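Local coordinates for protein ochratoxinase (PDB 4C65) that is a zinc-dependent carboxypeptidase that releases C-terminal aromatic amino acids and degrades the mycotoxin ochratoxin A to ochratoxin alpha and phenylalanine, at residues A5-L15 and N25-K33; H317-I325 and F349-T357. All coordinates share one frame; numbering follows the deposited sequence.

Contact 1: residues A5-L15 and N25-K33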
ATOM      1  N   ALA A   5      46.245  34.228  10.704  1.00 47.40           N
ATOM      2  CA  ALA A   5      44.969  34.407  11.403  1.00 42.61           C
ATOM      3  C   ALA A   5      44.402  35.777  11.124  1.00 39.85           C
ATOM      4  O   ALA A   5      45.139  36.750  11.016  1.00 40.92           O
ATOM      5  CB  ALA A   5      45.184  34.255  12.882  1.00 41.59           C
ATOM      6  N   LYS A   6      43.093  35.840  10.970  1.00 36.76           N
ATOM      7  CA  LYS A   6      42.417  37.098  10.750  1.00 35.09           C
ATOM      8  C   LYS A   6      41.998  37.711  12.078  1.00 32.09           C
ATOM      9  O   LYS A   6      41.201  37.161  12.818  1.00 29.54           O
ATOM     10  CB  LYS A   6      41.219  36.914   9.820  1.00 35.21           C
ATOM     11  CG  LYS A   6      40.590  38.226   9.405  1.00 35.62           C
ATOM     12  CD  LYS A   6      39.592  38.070   8.271  1.00 36.43           C
ATOM     13  CE  LYS A   6      38.701  39.333   8.170  1.00 35.97           C
ATOM     14  NZ  LYS A   6      37.297  39.110   7.717  1.00 34.89           N
ATOM     15  N   VAL A   7      42.543  38.886  12.358  1.00 31.70           N
ATOM     16  CA  VAL A   7      42.389  39.517  13.645  1.00 29.96           C
ATOM     17  C   VAL A   7      41.600  40.813  13.530  1.00 28.63           C
ATOM     18  O   VAL A   7      41.902  41.653  12.690  1.00 29.78           O
ATOM     19  CB  VAL A   7      43.782  39.771  14.262  1.00 31.55           C
ATOM     20  CG1 VAL A   7      43.685  40.577  15.555  1.00 31.01           C
ATOM     21  CG2 VAL A   7      44.472  38.440  14.505  1.00 32.46           C
ATOM     22  N   THR A   8      40.607  40.982  14.408  1.00 26.46           N
ATOM     23  CA  THR A   8      39.796  42.199  14.471  1.00 25.46           C
ATOM     24  C   THR A   8      39.768  42.729  15.905  1.00 24.75           C
ATOM     25  O   THR A   8      39.532  41.974  16.843  1.00 23.84           O
ATOM     26  CB  THR A   8      38.350  41.935  14.035  1.00 24.14           C
ATOM     27  OG1 THR A   8      38.342  41.299  12.764  1.00 24.47           O
ATOM     28  CG2 THR A   8      37.562  43.223  13.960  1.00 24.05           C
ATOM     29  N   ILE A   9      40.047  44.022  16.072  1.00 25.30           N
ATOM     30  CA  ILE A   9      39.945  44.666  17.378  1.00 24.63           C
ATOM     31  C   ILE A   9      38.716  45.536  17.397  1.00 23.60           C
ATOM     32  O   ILE A   9      38.510  46.346  16.498  1.00 23.91           O
ATOM     33  CB  ILE A   9      41.176  45.523  17.726  1.00 26.29           C
ATOM     34  CG1 ILE A   9      42.444  44.674  17.586  1.00 27.39           C
ATOM     35  CG2 ILE A   9      41.058  46.049  19.151  1.00 25.89           C
ATOM     36  CD1 ILE A   9      43.723  45.388  17.930  1.00 29.06           C
ATOM     37  N   ILE A  10      37.885  45.335  18.415  1.00 22.43           N
ATOM     38  CA  ILE A  10      36.695  46.146  18.611  1.00 22.10           C
ATOM     39  C   ILE A  10      36.792  46.860  19.953  1.00 22.07           C
ATOM     40  O   ILE A  10      36.906  46.214  20.987  1.00 21.31           O
ATOM     41  CB  ILE A  10      35.422  45.282  18.631  1.00 20.97           C
ATOM     42  CG1 ILE A  10      35.331  44.431  17.369  1.00 21.00           C
ATOM     43  CG2 ILE A  10      34.188  46.165  18.787  1.00 20.83           C
ATOM     44  CD1 ILE A  10      34.447  43.214  17.539  1.00 20.01           C
ATOM     45  N   TYR A  11      36.799  48.190  19.912  1.00 22.72           N
ATOM     46  CA  TYR A  11      36.814  49.000  21.115  1.00 22.93           C
ATOM     47  C   TYR A  11      35.405  49.363  21.476  1.00 22.16           C
ATOM     48  O   TYR A  11      34.633  49.787  20.612  1.00 22.16           O
ATOM     49  CB  TYR A  11      37.605  50.278  20.879  1.00 24.78           C
ATOM     50  CG  TYR A  11      39.075  50.048  20.612  1.00 25.79           C
ATOM     51  CD1 TYR A  11      39.988  50.003  21.647  1.00 26.38           C
ATOM     52  CD2 TYR A  11      39.540  49.851  19.327  1.00 26.45           C
ATOM     53  CE1 TYR A  11      41.339  49.796  21.411  1.00 27.35           C
ATOM     54  CE2 TYR A  11      40.901  49.644  19.077  1.00 27.50           C
ATOM     55  CZ  TYR A  11      41.791  49.630  20.126  1.00 27.85           C
ATOM     56  OH  TYR A  11      43.120  49.442  19.897  1.00 28.85           O
ATOM     57  N   ALA A  12      35.063  49.210  22.749  1.00 21.61           N
ATOM     58  CA  ALA A  12      33.694  49.433  23.188  1.00 21.16           C
ATOM     59  C   ALA A  12      33.603  50.390  24.360  1.00 22.11           C
ATOM     60  O   ALA A  12      34.237  50.166  25.383  1.00 22.22           O
ATOM     61  CB  ALA A  12      33.032  48.102  23.545  1.00 20.07           C
ATOM     62  N   GLY A  13      32.772  51.426  24.229  1.00 22.66           N
ATOM     63  CA  GLY A  13      32.469  52.314  25.344  1.00 23.80           C
ATOM     64  C   GLY A  13      31.944  51.536  26.548  1.00 23.45           C
ATOM     65  O   GLY A  13      32.350  51.763  27.683  1.00 24.11           O
ATOM     66  N   LEU A  14      31.054  50.590  26.276  1.00 22.61           N
ATOM     67  CA  LEU A  14      30.527  49.675  27.279  1.00 22.30           C
ATOM     68  C   LEU A  14      30.516  48.257  26.711  1.00 20.93           C
ATOM     69  O   LEU A  14      30.009  48.026  25.615  1.00 20.01           O
ATOM     70  CB  LEU A  14      29.104  50.093  27.648  1.00 23.00           C
ATOM     71  CG  LEU A  14      28.396  49.274  28.724  1.00 23.28           C
ATOM     72  CD1 LEU A  14      28.995  49.552  30.094  1.00 24.74           C
ATOM     73  CD2 LEU A  14      26.909  49.584  28.706  1.00 23.84           C
ATOM     74  N   LEU A  15      31.056  47.309  27.472  1.00 20.81           N
ATOM     75  CA  LEU A  15      31.072  45.911  27.060  1.00 19.84           C
ATOM     76  C   LEU A  15      30.280  45.066  28.046  1.00 19.77           C
ATOM     77  O   LEU A  15      30.619  45.008  29.216  1.00 20.43           O
ATOM     78  CB  LEU A  15      32.502  45.392  26.920  1.00 19.85           C
ATOM     79  CG  LEU A  15      32.660  43.989  26.310  1.00 19.01           C
ATOM     80  CD1 LEU A  15      33.897  43.897  25.440  1.00 19.17           C
ATOM     81  CD2 LEU A  15      32.694  42.896  27.370  1.00 19.17           C
ATOM     82  N   ASN A  25      34.998  51.179  28.643  1.00 28.26           N
ATOM     83  CA  ASN A  25      36.208  51.397  27.830  1.00 27.89           C
ATOM     84  C   ASN A  25      37.008  50.139  27.643  1.00 26.61           C
ATOM     85  O   ASN A  25      38.175  50.038  28.042  1.00 27.27           O
ATOM     86  CB  ASN A  25      37.086  52.502  28.429  1.00 29.38           C
ATOM     87  CG  ASN A  25      36.348  53.809  28.549  1.00 30.41           C
ATOM     88  OD1 ASN A  25      35.818  54.327  27.571  1.00 30.65           O
ATOM     89  ND2 ASN A  25      36.275  54.335  29.755  1.00 31.71           N
ATOM     90  N   ALA A  26      36.351  49.170  27.037  1.00 24.90           N
ATOM     91  CA  ALA A  26      36.884  47.849  26.912  1.00 24.02           C
ATOM     92  C   ALA A  26      37.273  47.591  25.473  1.00 23.44           C
ATOM     93  O   ALA A  26      37.081  48.444  24.598  1.00 23.21           O
ATOM     94  CB  ALA A  26      35.849  46.847  27.369  1.00 23.11           C
ATOM     95  N   ALA A  27      37.838  46.405  25.251  1.00 22.90           N
ATOM     96  CA  ALA A  27      38.164  45.961  23.927  1.00 22.63           C
ATOM     97  C   ALA A  27      37.967  44.472  23.830  1.00 21.76           C
ATOM     98  O   ALA A  27      38.110  43.743  24.810  1.00 21.83           O
ATOM     99  CB  ALA A  27      39.587  46.327  23.582  1.00 23.85           C
ATOM    100  N   LEU A  28      37.649  44.036  22.626  1.00 21.15           N
ATOM    101  CA  LEU A  28      37.522  42.634  22.321  1.00 20.83           C
ATOM    102  C   LEU A  28      38.320  42.329  21.069  1.00 21.40           C
ATOM    103  O   LEU A  28      38.249  43.075  20.083  1.00 22.02           O
ATOM    104  CB  LEU A  28      36.051  42.279  22.112  1.00 19.73           C
ATOM    105  CG  LEU A  28      35.754  40.806  21.827  1.00 19.31           C
ATOM    106  CD1 LEU A  28      34.448  40.378  22.486  1.00 18.53           C
ATOM    107  CD2 LEU A  28      35.706  40.538  20.315  1.00 19.19           C
ATOM    108  N   VAL A  29      39.068  41.237  21.094  1.00 21.72           N
ATOM    109  CA  VAL A  29      39.795  40.812  19.919  1.00 22.70           C
ATOM    110  C   VAL A  29      39.180  39.528  19.360  1.00 22.27           C
ATOM    111  O   VAL A  29      38.943  38.571  20.099  1.00 21.80           O
ATOM    112  CB  VAL A  29      41.270  40.567  20.229  1.00 24.27           C
ATOM    113  CG1 VAL A  29      42.001  40.091  18.991  1.00 25.27           C
ATOM    114  CG2 VAL A  29      41.916  41.838  20.768  1.00 25.23           C
ATOM    115  N   ILE A  30      38.938  39.526  18.052  1.00 22.25           N
ATOM    116  CA  ILE A  30      38.520  38.326  17.348  1.00 22.20           C
ATOM    117  C   ILE A  30      39.707  37.794  16.557  1.00 23.39           C
ATOM    118  O   ILE A  30      40.317  38.524  15.785  1.00 23.94           O
ATOM    119  CB  ILE A  30      37.365  38.604  16.354  1.00 21.43           C
ATOM    120  CG1 ILE A  30      36.146  39.167  17.096  1.00 20.64           C
ATOM    121  CG2 ILE A  30      36.987  37.326  15.610  1.00 21.45           C
ATOM    122  CD1 ILE A  30      34.973  39.547  16.193  1.00 20.00           C
ATOM    123  N   SER A  31      40.022  36.519  16.761  1.00 23.76           N
ATOM    124  CA  SER A  31      40.982  35.821  15.910  1.00 25.15           C
ATOM    125  C   SER A  31      40.244  34.697  15.221  1.00 25.01           C
ATOM    126  O   SER A  31      39.844  33.743  15.870  1.00 23.96           O
ATOM    127  CB  SER A  31      42.149  35.275  16.732  1.00 26.25           C
ATOM    128  OG  SER A  31      43.049  34.580  15.897  1.00 27.80           O
ATOM    129  N   ASP A  32      40.054  34.835  13.908  1.00 25.84           N
ATOM    130  CA  ASP A  32      39.300  33.882  13.109  1.00 26.30           C
ATOM    131  C   ASP A  32      37.898  33.701  13.668  1.00 25.02           C
ATOM    132  O   ASP A  32      37.130  34.640  13.652  1.00 24.00           O
ATOM    133  CB  ASP A  32      40.062  32.564  12.962  1.00 28.04           C
ATOM    134  CG  ASP A  32      41.309  32.722  12.113  1.00 30.55           C
ATOM    135  OD1 ASP A  32      41.270  33.544  11.183  1.00 30.99           O
ATOM    136  OD2 ASP A  32      42.323  32.058  12.386  1.00 32.50           O
ATOM    137  N   LYS A  33      37.559  32.519  14.181  1.00 25.88           N
ATOM    138  CA  LYS A  33      36.181  32.237  14.624  1.00 24.77           C
ATOM    139  C   LYS A  33      35.950  32.483  16.085  1.00 23.19           C
ATOM    140  O   LYS A  33      34.806  32.456  16.532  1.00 21.52           O
ATOM    141  CB  LYS A  33      35.828  30.795  14.305  1.00 26.90           C
ATOM    142  CG  LYS A  33      35.844  30.524  12.810  1.00 29.17           C
ATOM    143  CD  LYS A  33      35.794  29.044  12.477  1.00 31.88           C
ATOM    144  CE  LYS A  33      35.959  28.789  10.987  1.00 35.01           C
ATOM    145  NZ  LYS A  33      34.898  27.899  10.432  1.00 36.26           N
TER

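Contact 2: residues H317-I325 and F349-T357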
ATOM      1  N   HIS A 317       0.653  31.686  34.512  1.00 28.22           N
ATOM      2  CA  HIS A 317       1.903  31.745  33.755  1.00 26.68           C
ATOM      3  C   HIS A 317       2.789  32.889  34.249  1.00 26.80           C
ATOM      4  O   HIS A 317       3.997  32.710  34.400  1.00 25.94           O
ATOM      5  CB  HIS A 317       1.617  31.899  32.255  1.00 25.99           C
ATOM      6  CG  HIS A 317       2.847  31.953  31.409  1.00 24.49           C
ATOM      7  ND1 HIS A 317       3.536  33.124  31.181  1.00 24.33           N
ATOM      8  CD2 HIS A 317       3.518  30.987  30.746  1.00 23.38           C
ATOM      9  CE1 HIS A 317       4.583  32.880  30.419  1.00 23.21           C
ATOM     10  NE2 HIS A 317       4.596  31.587  30.140  1.00 22.71           N
ATOM     11  N   LEU A 318       2.186  34.043  34.524  1.00 28.36           N
ATOM     12  CA  LEU A 318       2.919  35.201  35.027  1.00 29.07           C
ATOM     13  C   LEU A 318       3.519  34.887  36.399  1.00 29.83           C
ATOM     14  O   LEU A 318       4.708  35.134  36.612  1.00 29.37           O
ATOM     15  CB  LEU A 318       2.018  36.438  35.111  1.00 30.61           C
ATOM     16  CG  LEU A 318       2.713  37.743  35.545  1.00 31.25           C
ATOM     17  CD1 LEU A 318       3.775  38.142  34.528  1.00 29.97           C
ATOM     18  CD2 LEU A 318       1.700  38.864  35.772  1.00 33.00           C
ATOM     19  N   LYS A 319       2.703  34.353  37.322  1.00 31.12           N
ATOM     20  CA  LYS A 319       3.182  33.997  38.676  1.00 31.87           C
ATOM     21  C   LYS A 319       4.278  32.968  38.618  1.00 30.07           C
ATOM     22  O   LYS A 319       5.270  33.082  39.332  1.00 30.65           O
ATOM     23  CB  LYS A 319       2.089  33.400  39.552  1.00 33.85           C
ATOM     24  CG  LYS A 319       0.961  34.324  39.969  1.00 36.63           C
ATOM     25  CD  LYS A 319       0.061  33.643  41.031  1.00 38.99           C
ATOM     26  CE  LYS A 319      -1.185  34.463  41.311  1.00 41.61           C
ATOM     27  NZ  LYS A 319      -1.607  34.542  42.753  1.00 44.12           N
ATOM     28  N   ALA A 320       4.103  31.971  37.755  1.00 28.43           N
ATOM     29  CA  ALA A 320       5.090  30.916  37.588  1.00 26.89           C
ATOM     30  C   ALA A 320       6.431  31.497  37.169  1.00 25.59           C
ATOM     31  O   ALA A 320       7.482  31.107  37.696  1.00 25.52           O
ATOM     32  CB  ALA A 320       4.596  29.882  36.584  1.00 25.88           C
ATOM     33  N   TYR A 321       6.393  32.394  36.189  1.00 24.98           N
ATOM     34  CA  TYR A 321       7.600  33.034  35.651  1.00 23.92           C
ATOM     35  C   TYR A 321       8.281  33.882  36.709  1.00 24.54           C
ATOM     36  O   TYR A 321       9.476  33.747  36.950  1.00 23.82           O
ATOM     37  CB  TYR A 321       7.238  33.915  34.439  1.00 23.50           C
ATOM     38  CG  TYR A 321       8.389  34.369  33.548  1.00 22.12           C
ATOM     39  CD1 TYR A 321       9.656  33.760  33.599  1.00 21.04           C
ATOM     40  CD2 TYR A 321       8.188  35.378  32.606  1.00 21.98           C
ATOM     41  CE1 TYR A 321      10.690  34.178  32.761  1.00 20.11           C
ATOM     42  CE2 TYR A 321       9.211  35.795  31.759  1.00 20.93           C
ATOM     43  CZ  TYR A 321      10.449  35.190  31.828  1.00 20.03           C
ATOM     44  OH  TYR A 321      11.442  35.607  30.988  1.00 19.07           O
ATOM     45  N   GLN A 322       7.505  34.752  37.342  1.00 25.98           N
ATOM     46  CA  GLN A 322       8.034  35.630  38.381  1.00 26.92           C
ATOM     47  C   GLN A 322       8.626  34.795  39.504  1.00 27.25           C
ATOM     48  O   GLN A 322       9.692  35.119  40.027  1.00 27.28           O
ATOM     49  CB  GLN A 322       6.937  36.544  38.931  1.00 28.47           C
ATOM     50  CG  GLN A 322       6.497  37.617  37.953  1.00 28.46           C
ATOM     51  CD  GLN A 322       5.252  38.350  38.386  1.00 30.09           C
ATOM     52  OE1 GLN A 322       4.579  37.963  39.344  1.00 31.46           O
ATOM     53  NE2 GLN A 322       4.930  39.408  37.685  1.00 30.38           N
ATOM     54  N   GLY A 323       7.912  33.739  39.884  1.00 27.65           N
ATOM     55  CA  GLY A 323       8.352  32.885  40.975  1.00 28.37           C
ATOM     56  C   GLY A 323       9.663  32.191  40.659  1.00 27.23           C
ATOM     57  O   GLY A 323      10.536  32.073  41.525  1.00 27.85           O
ATOM     58  N   ALA A 324       9.803  31.749  39.419  1.00 25.94           N
ATOM     59  CA  ALA A 324      11.003  31.055  38.997  1.00 24.95           C
ATOM     60  C   ALA A 324      12.190  31.995  38.964  1.00 25.22           C
ATOM     61  O   ALA A 324      13.313  31.592  39.261  1.00 24.69           O
ATOM     62  CB  ALA A 324      10.797  30.412  37.640  1.00 23.56           C
ATOM     63  N   ILE A 325      11.952  33.239  38.579  1.00 26.37           N
ATOM     64  CA  ILE A 325      13.015  34.244  38.569  1.00 27.61           C
ATOM     65  C   ILE A 325      13.452  34.502  40.009  1.00 29.97           C
ATOM     66  O   ILE A 325      14.639  34.480  40.301  1.00 29.85           O
ATOM     67  CB  ILE A 325      12.551  35.549  37.890  1.00 27.82           C
ATOM     68  CG1 ILE A 325      12.422  35.324  36.384  1.00 26.43           C
ATOM     69  CG2 ILE A 325      13.521  36.704  38.170  1.00 28.25           C
ATOM     70  CD1 ILE A 325      11.538  36.331  35.675  1.00 27.13           C
ATOM     71  N   PHE A 349       9.584  41.700  28.091  1.00 22.06           N
ATOM     72  CA  PHE A 349       8.723  41.000  29.013  1.00 22.26           C
ATOM     73  C   PHE A 349       9.488  40.374  30.151  1.00 21.83           C
ATOM     74  O   PHE A 349       8.973  40.309  31.255  1.00 22.63           O
ATOM     75  CB  PHE A 349       7.860  39.953  28.292  1.00 21.67           C
ATOM     76  CG  PHE A 349       6.947  40.535  27.238  1.00 22.13           C
ATOM     77  CD1 PHE A 349       6.213  41.679  27.491  1.00 23.60           C
ATOM     78  CD2 PHE A 349       6.804  39.907  26.000  1.00 21.22           C
ATOM     79  CE1 PHE A 349       5.371  42.198  26.530  1.00 24.29           C
ATOM     80  CE2 PHE A 349       5.973  40.430  25.030  1.00 21.82           C
ATOM     81  CZ  PHE A 349       5.253  41.574  25.298  1.00 23.41           C
ATOM     82  N   ALA A 350      10.714  39.929  29.900  1.00 20.77           N
ATOM     83  CA  ALA A 350      11.570  39.435  30.974  1.00 20.65           C
ATOM     84  C   ALA A 350      11.749  40.488  32.078  1.00 22.20           C
ATOM     85  O   ALA A 350      11.709  40.171  33.275  1.00 22.75           O
ATOM     86  CB  ALA A 350      12.911  39.029  30.424  1.00 19.47           C
ATOM     87  N   VAL A 351      11.903  41.747  31.670  1.00 22.97           N
ATOM     88  CA  VAL A 351      12.046  42.843  32.610  1.00 24.53           C
ATOM     89  C   VAL A 351      10.692  43.253  33.181  1.00 26.15           C
ATOM     90  O   VAL A 351      10.487  43.216  34.389  1.00 26.94           O
ATOM     91  CB  VAL A 351      12.738  44.071  31.951  1.00 24.85           C
ATOM     92  CG1 VAL A 351      12.758  45.273  32.887  1.00 26.43           C
ATOM     93  CG2 VAL A 351      14.151  43.705  31.508  1.00 23.61           C
ATOM     94  N   GLU A 352       9.766  43.614  32.305  1.00 26.90           N
ATOM     95  CA  GLU A 352       8.515  44.266  32.721  1.00 28.89           C
ATOM     96  C   GLU A 352       7.426  43.338  33.257  1.00 29.08           C
ATOM     97  O   GLU A 352       6.544  43.785  33.958  1.00 30.45           O
ATOM     98  CB  GLU A 352       7.953  45.098  31.568  1.00 29.84           C
ATOM     99  CG  GLU A 352       8.883  46.236  31.166  1.00 30.57           C
ATOM    100  CD  GLU A 352       8.359  47.088  30.027  1.00 31.59           C
ATOM    101  OE1 GLU A 352       7.202  46.905  29.603  1.00 32.06           O
ATOM    102  OE2 GLU A 352       9.117  47.970  29.554  1.00 32.60           O
ATOM    103  N   ARG A 353       7.490  42.054  32.921  1.00 27.86           N
ATOM    104  CA  ARG A 353       6.574  41.063  33.459  1.00 28.09           C
ATOM    105  C   ARG A 353       7.270  40.141  34.455  1.00 27.19           C
ATOM    106  O   ARG A 353       6.741  39.850  35.520  1.00 28.07           O
ATOM    107  CB  ARG A 353       5.995  40.208  32.339  1.00 27.64           C
ATOM    108  CG  ARG A 353       5.067  40.917  31.393  1.00 28.84           C
ATOM    109  CD  ARG A 353       3.695  41.125  32.007  1.00 31.21           C
ATOM    110  NE  ARG A 353       3.072  42.350  31.497  1.00 33.24           N
ATOM    111  CZ  ARG A 353       1.772  42.574  31.257  1.00 35.83           C
ATOM    112  NH1 ARG A 353       0.821  41.643  31.471  1.00 36.68           N
ATOM    113  NH2 ARG A 353       1.392  43.775  30.784  1.00 37.34           N
ATOM    114  N   GLY A 354       8.438  39.644  34.088  1.00 25.61           N
ATOM    115  CA  GLY A 354       9.161  38.701  34.931  1.00 25.03           C
ATOM    116  C   GLY A 354       9.775  39.349  36.149  1.00 25.84           C
ATOM    117  O   GLY A 354       9.842  38.744  37.209  1.00 25.96           O
ATOM    118  N   GLY A 355      10.229  40.585  35.984  1.00 26.36           N
ATOM    119  CA  GLY A 355      10.893  41.308  37.050  1.00 27.50           C
ATOM    120  C   GLY A 355      12.408  41.180  37.017  1.00 26.79           C
ATOM    121  O   GLY A 355      13.080  41.486  38.008  1.00 27.47           O
ATOM    122  N   MET A 356      12.956  40.730  35.883  1.00 25.33           N
ATOM    123  CA  MET A 356      14.416  40.711  35.693  1.00 24.49           C
ATOM    124  C   MET A 356      14.975  42.118  35.583  1.00 24.95           C
ATOM    125  O   MET A 356      14.269  43.036  35.169  1.00 25.75           O
ATOM    126  CB  MET A 356      14.781  39.971  34.414  1.00 22.93           C
ATOM    127  CG  MET A 356      14.549  38.474  34.481  1.00 22.15           C
ATOM    128  SD  MET A 356      15.431  37.642  33.159  1.00 20.45           S
ATOM    129  CE  MET A 356      14.843  35.970  33.350  1.00 20.11           C
ATOM    130  N   THR A 357      16.230  42.293  35.976  1.00 24.75           N
ATOM    131  CA  THR A 357      16.967  43.503  35.617  1.00 25.16           C
ATOM    132  C   THR A 357      17.288  43.395  34.136  1.00 23.88           C
ATOM    133  O   THR A 357      17.319  42.294  33.589  1.00 22.56           O
ATOM    134  CB  THR A 357      18.290  43.652  36.403  1.00 25.56           C
ATOM    135  OG1 THR A 357      19.110  42.505  36.167  1.00 24.46           O
ATOM    136  CG2 THR A 357      18.036  43.793  37.902  1.00 26.83           C
TER

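Contact 1: residues A5-L15 and N25-K33
Ile10 and Leu28 face each other as a hydrogen-bonded pair of two antiparallel strands, their side chains lying side by side on the same face. Between these residues the backbone bonds run both ways, Ile10 N to Leu28 O and Leu28 N to Ile10 O, each 2.8 Å, and Thr8 with Ile30 and Ala12 with Ala26 repeat the pattern. The side chains meet at more points on this face. With CG1 beside the backbone N (chi1 -55°) and the chain extended beyond it, Ile10 carries its CD1 to Ile30 CD1 at 3.9 Å and Leu28 CD2 at 4.1 Å. Past the corner at Gly13 and Leu14 the chain folds back, and Leu15 CB meets Ala26 CB at 3.7 Å; the small methyl of Ala26 suits so near an approach. Leu61 of strand 60-67 covers Ile10, Ala12, Leu15 and Leu28. On the face of Val7, Ile9 and Val29 the branched side chains touch across the strands at fewer points: Val7 CG1 lies 3.9 Å from Val29 CG1, while helix 46-51 packs against Val7, Ile9, Tyr11 and Val29. Here the Tyr11 ring meets Ala27 CB obliquely and forms a cation-pi contact with Arg57. The ends are more open to solvent; at one, the exposed Lys6 and Asp32 are joined by polar bonds. Lys6 N gives a nearly straight bond (170°) to Asp32 OD1, 2.9 Å away, met from above the carboxylate plane, and Asp32 N returns one to Lys6 O. Together the strands form a beta hairpin, consistent with the smaller beta-sandwich domain of a metal-dependent amidohydrolase.

Contact 2: residues H317-I325 and F349-T357
Ala350, the first residue of 349-357 to touch helix 317-325, offers its methyl to the phenol of Tyr321, with Ala350 CB 3.8 Å from Tyr321 OH. Its small size lets the ring reach close to the backbone of helix 349-354, which crosses the other helix at 106°. Arg353 follows, in a wider pi-type turn at 350-354. Its aliphatic part does the touching: Arg353 CB lies 3.7 Å from Leu318 CD1, the two side chains crossing at about a right angle, while the guanidinium group forms a salt bridge with Glu292. The carbonyl of Arg353 receives the one hydrogen bond across the contact, from Gln322 NE2 to Arg353 O at 2.9 Å. It is nearly straight (167°), and the oxygen lies in the amide plane of Gln322. The chain of Gln322, extended beyond CG, carries its amide to this acceptor near the helix end. Gly354 brings bare backbone up to both Tyr321 and Ile325. Its CA sits over one face of the tyrosine ring, and Ile325 CD1 lies over that same face, offset toward the rim; Ile325 CD1 approaches Gly354 CA to 3.4 Å, a closeness that the absence of a side chain on Gly354 permits. Gly355 then leaves the helix with positive phi (94°), a conformation that suits glycine. Beyond this turn Met356 extends its flexible thioether chain across Ile325, its CG 3.9 Å from Ile325 CD1 and its CE 3.9 Å from Ile325 CG1. Tyr321, Ile325 and Met356 all rest on Ile331 of strand 331-332, Tyr321 also touches Tyr284 of strand 283-285, and helix 288-297 packs against Leu318 and Phe349, so the contact packs against strands 283-285 and 331-332 of the parallel sheet, consistent with the outer helical layer of the TIM barrel.

How the contacts relate
Contact 1 is the more buried of the two and joins neighbouring strands of a single hairpin, whereas contact 2, only partly buried, brings together two crossing helices of the TIM-barrel domain. They share no elements, and their centres are 33 Å apart. In contact 1 repeated backbone hydrogen bonds do most of the joining, with mostly aliphatic side chains on both faces; in contact 2 each helix bonds internally, so side chains and bare glycine backbone make the junction. Contact 1 lies away from the annotated sites. Contact 2 comes closer to the zinc site, the side chain of Tyr321 being about 9 Å from that of the ligand His265.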